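Local coordinates for putative (Helicobacter pylori J99, PDB 4R7K), which is of unknown function but belongs to an SRPBCC-type family, whose helix-grip folds often enclose a pocket for hydrophobic ligands, so it may bind such a molecule, at residues 151-156 with 181-186; 108-113 with 136-141. All blocks are in the same frame, centred on the assembly; numbering follows the deposited sequence.

Contact 1: residues 151-156 with 181-186; sequences VRILTQ and AWLDGL
I153 and L183 make the closest contact between strand and helix. The CG2 methyl of I153 lies 3.4 Å from CD2 of L183, tighter than usual for two carbons. The two side chains lie alongside each other and point opposite ways. I153 splits its branches between two leucines. CG2 stands opposite the backbone N and serves L183. CG1 lies beside that N (chi1 -49°) and carries CD1 out to L186, whose CD2 is 4.1 Å away. L186 crosses I153 at a slant. L183 CD2 also takes the methyl of T155, with CG2 at 3.8 Å. T155 turns its hydroxyl away from its own N (chi1 -167°), which leaves CG2 wedged between N and the carbonyl carbon and facing the leucine. The hydroxyl OG1 is hydrogen-bonded to H139 NE2 and to A140 O, so T155 gives the helix its methyl and the next strand its oxygen. No hydrogen bond joins strand and helix, and all four touching residues are buried. The axes of the two segments come within 9.9 Å and run roughly antiparallel, at 154°. Strand 150-160 lies in the sheet between strands 44-53 and 136-146, and helix 174-190 runs along it. V60 of helix 57-65 touches both I153 and L186, and L183 also reaches W141 and N48.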
loop_
_atom_site.group_PDB
_atom_site.type_symbol
_atom_site.label_atom_id
_atom_site.label_comp_id
_atom_site.label_asym_id
_atom_site.label_seq_id
_atom_site.Cartn_x
_atom_site.Cartn_y
_atom_site.Cartn_z
ATOM N N VAL A 151 20.263 15.790 -0.166
ATOM C CA VAL A 151 19.503 16.237 0.987
ATOM C C VAL A 151 18.773 15.036 1.552
ATOM O O VAL A 151 18.202 14.231 0.792
ATOM C CB VAL A 151 18.503 17.343 0.607
ATOM C CG1 VAL A 151 17.486 17.576 1.691
ATOM C CG2 VAL A 151 19.240 18.628 0.243
ATOM N N ARG A 152 18.856 14.894 2.874
ATOM C CA ARG A 152 18.142 13.882 3.621
ATOM C C ARG A 152 16.915 14.457 4.301
ATOM O O ARG A 152 16.970 15.550 4.881
ATOM C CB ARG A 152 19.050 13.303 4.695
ATOM C CG ARG A 152 18.393 12.293 5.638
ATOM C CD ARG A 152 19.413 11.908 6.705
ATOM N NE ARG A 152 18.977 10.821 7.606
ATOM C CZ ARG A 152 19.286 10.735 8.894
ATOM N NH1 ARG A 152 19.970 11.695 9.482
ATOM N NH2 ARG A 152 18.873 9.690 9.604
ATOM N N ILE A 153 15.795 13.742 4.190
ATOM C CA ILE A 153 14.575 14.096 4.881
ATOM C C ILE A 153 14.140 12.887 5.713
ATOM O O ILE A 153 13.763 11.844 5.171
ATOM C CB ILE A 153 13.421 14.515 3.928
ATOM C CG1 ILE A 153 13.889 15.542 2.921
ATOM C CG2 ILE A 153 12.263 15.065 4.752
ATOM C CD1 ILE A 153 12.903 15.854 1.807
ATOM N N LEU A 154 14.190 13.042 7.026
ATOM C CA LEU A 154 13.815 12.001 7.954
ATOM C C LEU A 154 12.609 12.475 8.684
ATOM O O LEU A 154 12.631 13.586 9.251
ATOM C CB LEU A 154 14.921 11.766 8.982
ATOM C CG LEU A 154 14.624 10.786 10.155
ATOM C CD1 LEU A 154 14.534 9.353 9.695
ATOM C CD2 LEU A 154 15.706 10.886 11.216
ATOM N N THR A 155 11.545 11.661 8.679
ATOM C CA THR A 155 10.396 11.971 9.464
ATOM C C THR A 155 9.960 10.741 10.308
ATOM O O THR A 155 9.858 9.596 9.819
ATOM C CB THR A 155 9.254 12.572 8.639
ATOM O OG1 THR A 155 8.286 13.127 9.536
ATOM C CG2 THR A 155 8.595 11.527 7.754
ATOM N N GLN A 156 9.702 10.999 11.576
ATOM C CA GLN A 156 9.355 9.964 12.537
ATOM C C GLN A 156 8.263 10.446 13.417
ATOM O O GLN A 156 8.238 11.615 13.792
ATOM C CB GLN A 156 10.569 9.566 13.383
ATOM C CG GLN A 156 11.731 9.042 12.587
ATOM C CD GLN A 156 12.911 8.596 13.431
ATOM O OE1 GLN A 156 13.267 9.207 14.446
ATOM N NE2 GLN A 156 13.527 7.520 13.008
ATOM N N ALA A 181 4.265 9.051 1.320
ATOM C CA ALA A 181 3.650 9.934 0.320
ATOM C C ALA A 181 3.958 11.406 0.606
ATOM O O ALA A 181 4.107 12.203 -0.324
ATOM C CB ALA A 181 2.137 9.708 0.234
ATOM N N TRP A 182 4.042 11.762 1.893
ATOM C CA TRP A 182 4.361 13.133 2.300
ATOM C C TRP A 182 5.772 13.431 1.812
ATOM O O TRP A 182 5.993 14.443 1.143
ATOM C CB TRP A 182 4.334 13.316 3.824
ATOM C CG TRP A 182 4.209 14.772 4.269
ATOM C CD1 TRP A 182 4.746 15.869 3.655
ATOM C CD2 TRP A 182 3.599 15.255 5.483
ATOM N NE1 TRP A 182 4.425 17.008 4.352
ATOM C CE2 TRP A 182 3.723 16.659 5.480
ATOM C CE3 TRP A 182 2.886 14.636 6.533
ATOM C CZ2 TRP A 182 3.206 17.459 6.502
ATOM C CZ3 TRP A 182 2.361 15.444 7.550
ATOM C CH2 TRP A 182 2.516 16.830 7.517
ATOM N N LEU A 183 6.715 12.530 2.098
ATOM C CA LEU A 183 8.103 12.729 1.667
ATOM C C LEU A 183 8.248 12.752 0.156
ATOM O O LEU A 183 8.943 13.612 -0.377
ATOM C CB LEU A 183 9.054 11.658 2.227
ATOM C CG LEU A 183 9.194 11.536 3.741
ATOM C CD1 LEU A 183 10.216 10.493 4.044
ATOM C CD2 LEU A 183 9.667 12.840 4.360
ATOM N N ASP A 184 7.577 11.828 -0.549
ATOM C CA ASP A 184 7.723 11.774 -2.000
ATOM C C ASP A 184 7.149 13.050 -2.613
ATOM O O ASP A 184 7.699 13.579 -3.583
ATOM C CB ASP A 184 7.057 10.537 -2.581
ATOM C CG ASP A 184 7.780 9.224 -2.188
ATOM O OD1 ASP A 184 8.953 9.245 -1.751
ATOM O OD2 ASP A 184 7.151 8.174 -2.348
ATOM N N GLY A 185 6.058 13.554 -2.038
ATOM C CA GLY A 185 5.451 14.763 -2.524
ATOM C C GLY A 185 6.331 15.977 -2.288
ATOM O O GLY A 185 6.506 16.819 -3.173
ATOM N N LEU A 186 6.881 16.060 -1.094
ATOM C CA LEU A 186 7.792 17.165 -0.724
ATOM C C LEU A 186 8.985 17.227 -1.679
ATOM O O LEU A 186 9.385 18.290 -2.148
ATOM C CB LEU A 186 8.227 16.951 0.732
ATOM C CG LEU A 186 9.231 17.905 1.348
ATOM C CD1 LEU A 186 8.803 19.352 1.177
ATOM C CD2 LEU A 186 9.366 17.564 2.808
#

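Contact 2: residues 108-113 with 136-141; sequences EVEEFE and EVYHAW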
loop_
_atom_site.group_PDB
_atom_site.type_symbol
_atom_site.label_atom_id
_atom_site.label_comp_id
_atom_site.label_asym_id
_atom_site.label_seq_id
_atom_site.Cartn_x
_atom_site.Cartn_y
_atom_site.Cartn_z
ATOM N N GLU A 108 0.644 21.774 17.875
ATOM C CA GLU A 108 1.472 22.837 18.404
ATOM C C GLU A 108 2.946 22.478 18.206
ATOM O O GLU A 108 3.384 21.407 18.577
ATOM C CB GLU A 108 1.170 23.093 19.880
ATOM C CG GLU A 108 2.015 24.201 20.480
ATOM C CD GLU A 108 1.491 24.715 21.821
ATOM O OE1 GLU A 108 0.311 25.100 21.901
ATOM O OE2 GLU A 108 2.283 24.801 22.778
ATOM N N VAL A 109 3.692 23.366 17.566
ATOM C CA VAL A 109 5.113 23.139 17.337
ATOM C C VAL A 109 5.834 23.161 18.675
ATOM O O VAL A 109 5.636 24.078 19.469
ATOM C CB VAL A 109 5.718 24.177 16.376
ATOM C CG1 VAL A 109 7.189 23.898 16.118
ATOM C CG2 VAL A 109 4.964 24.143 15.072
ATOM N N GLU A 110 6.609 22.103 18.937
ATOM C CA GLU A 110 7.364 21.956 20.172
ATOM C C GLU A 110 8.888 22.031 19.959
ATOM O O GLU A 110 9.663 22.116 20.917
ATOM C CB GLU A 110 6.954 20.661 20.909
ATOM C CG GLU A 110 5.524 20.720 21.487
ATOM C CD GLU A 110 5.242 19.715 22.589
ATOM O OE1 GLU A 110 5.991 18.722 22.747
ATOM O OE2 GLU A 110 4.267 19.917 23.330
ATOM N N GLU A 111 9.318 22.014 18.707
ATOM C CA GLU A 111 10.740 22.086 18.402
ATOM C C GLU A 111 10.944 22.760 17.092
ATOM O O GLU A 111 10.326 22.386 16.095
ATOM C CB GLU A 111 11.374 20.689 18.325
ATOM C CG GLU A 111 12.843 20.719 17.931
ATOM C CD GLU A 111 13.374 19.350 17.580
ATOM O OE1 GLU A 111 12.683 18.689 16.762
ATOM O OE2 GLU A 111 14.474 18.971 18.085
ATOM N N PHE A 112 11.810 23.760 17.082
ATOM C CA PHE A 112 12.155 24.437 15.853
ATOM C C PHE A 112 13.578 24.979 15.955
ATOM O O PHE A 112 13.857 25.904 16.741
ATOM C CB PHE A 112 11.201 25.593 15.515
ATOM C CG PHE A 112 11.621 26.335 14.283
ATOM C CD1 PHE A 112 11.373 25.805 13.043
ATOM C CD2 PHE A 112 12.325 27.516 14.374
ATOM C CE1 PHE A 112 11.805 26.433 11.904
ATOM C CE2 PHE A 112 12.755 28.165 13.231
ATOM C CZ PHE A 112 12.505 27.610 11.998
ATOM N N GLU A 113 14.475 24.406 15.176
ATOM C CA GLU A 113 15.854 24.846 15.150
ATOM C C GLU A 113 16.328 24.760 13.709
ATOM O O GLU A 113 16.451 23.669 13.139
ATOM C CB GLU A 113 16.705 23.972 16.054
ATOM C CG GLU A 113 18.148 24.453 16.144
ATOM C CD GLU A 113 18.973 23.702 17.187
ATOM O OE1 GLU A 113 19.922 24.304 17.747
ATOM O OE2 GLU A 113 18.668 22.525 17.466
ATOM N N GLU A 136 -2.925 11.027 20.693
ATOM C CA GLU A 136 -1.964 12.118 20.829
ATOM C C GLU A 136 -0.693 11.644 20.179
ATOM O O GLU A 136 -0.298 10.511 20.403
ATOM C CB GLU A 136 -1.735 12.489 22.299
ATOM C CG GLU A 136 -0.948 13.771 22.488
ATOM C CD GLU A 136 -0.699 14.099 23.954
ATOM O OE1 GLU A 136 -0.908 13.223 24.796
ATOM O OE2 GLU A 136 -0.274 15.221 24.262
ATOM N N VAL A 137 -0.066 12.506 19.368
ATOM C CA VAL A 137 1.167 12.156 18.650
ATOM C C VAL A 137 2.260 13.244 18.751
ATOM O O VAL A 137 1.972 14.392 19.107
ATOM C CB VAL A 137 0.874 11.884 17.154
ATOM C CG1 VAL A 137 -0.329 10.941 17.017
ATOM C CG2 VAL A 137 0.600 13.174 16.352
ATOM N N TYR A 138 3.491 12.860 18.435
ATOM C CA TYR A 138 4.631 13.783 18.347
ATOM C C TYR A 138 5.277 13.455 17.016
ATOM O O TYR A 138 5.788 12.343 16.825
ATOM C CB TYR A 138 5.581 13.580 19.503
ATOM C CG TYR A 138 6.707 14.598 19.601
ATOM C CD1 TYR A 138 6.550 15.782 20.319
ATOM C CD2 TYR A 138 7.948 14.347 19.048
ATOM C CE1 TYR A 138 7.592 16.700 20.425
ATOM C CE2 TYR A 138 8.981 15.280 19.135
ATOM C CZ TYR A 138 8.806 16.439 19.829
ATOM O OH TYR A 138 9.865 17.335 19.920
ATOM N N HIS A 139 5.200 14.376 16.067
ATOM C CA HIS A 139 5.695 14.140 14.715
ATOM C C HIS A 139 6.918 15.021 14.477
ATOM O O HIS A 139 6.832 16.231 14.490
ATOM C CB HIS A 139 4.604 14.533 13.762
ATOM C CG HIS A 139 4.890 14.226 12.333
ATOM N ND1 HIS A 139 3.911 14.265 11.366
ATOM C CD2 HIS A 139 6.003 13.755 11.721
ATOM C CE1 HIS A 139 4.438 13.937 10.200
ATOM N NE2 HIS A 139 5.706 13.625 10.389
ATOM N N ALA A 140 8.060 14.385 14.271
ATOM C CA ALA A 140 9.318 15.097 14.173
ATOM C C ALA A 140 9.907 14.944 12.792
ATOM O O ALA A 140 9.682 13.921 12.074
ATOM C CB ALA A 140 10.289 14.577 15.210
ATOM N N TRP A 141 10.685 15.946 12.439
ATOM C CA TRP A 141 11.311 16.021 11.158
ATOM C C TRP A 141 12.735 16.467 11.315
ATOM O O TRP A 141 13.056 17.337 12.171
ATOM C CB TRP A 141 10.599 17.065 10.268
ATOM C CG TRP A 141 9.170 16.819 9.913
ATOM C CD1 TRP A 141 8.080 17.038 10.711
ATOM C CD2 TRP A 141 8.656 16.382 8.644
ATOM N NE1 TRP A 141 6.923 16.747 10.016
ATOM C CE2 TRP A 141 7.250 16.344 8.750
ATOM C CE3 TRP A 141 9.249 16.039 7.415
ATOM C CZ2 TRP A 141 6.436 15.925 7.701
ATOM C CZ3 TRP A 141 8.433 15.603 6.374
ATOM C CH2 TRP A 141 7.048 15.581 6.512
HETATM O O HOH W 1 10.581 18.956 21.822
HETATM O O HOH W 2 13.198 16.854 14.882
HETATM O O HOH W 3 11.933 16.711 18.399
#
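The Y138 ring presents its edge to E110, whose OE1 lies near the ring plane, 3.5 Å from CE1. The carboxylate is turned 62° from the ring. W37 stacks on the ring of Y138, and water 3 sits at the hydroxyl edge, also in plane. Further along the strand, H139 NE2 lies over one face of W141, near the rim, and W141 NE1 likewise over H139. E110 and E111 form a classic beta bulge opposite A122, and both head toward strand 136-146. E111 brings its CB to 4.0 Å from Y138 OH. Its CG points away from its backbone N (chi1 177°), and the extended chain puts the carboxylate among waters. Water 3 is 2.6 Å from Y138 OH and donates weakly to E111 OE1. Water 2 donates to E111 OE1 at 2.7 Å and to W141 O at 2.8 Å. Water 1 lies 2.6 Å from Y138 OH and reaches E110 O only weakly. Strand 118-126 runs between the two segments, and no direct hydrogen bond crosses. The contact therefore relies on water and on a carboxylate at a ring edge, where C-H groups are probably slightly positive. R124 forms salt bridges with E110 OE2 and E136 OE2, which would offset their like charges.

Overall arrangement
Contact 1 is core and contact 2 is only partly buried, with E110 exposed. Both draw on one antiparallel sheet. Contact 1 joins a strand to the long C-terminal helix through aliphatic side chains, with no hydrogen bond. Contact 2 spans two strands with another between them and uses carboxylates, a phenol ring and water. Their centres lie about 15 Å apart, yet they meet where strands 136-146 and 150-160 pair side by side. There A140 N and Q156 O are 2.8 Å apart, a probable hydrogen bond. W141 continues the link on the helix side, meeting W182 edge-to-face. Along the chain, both segments of contact 2 come before those of contact 1.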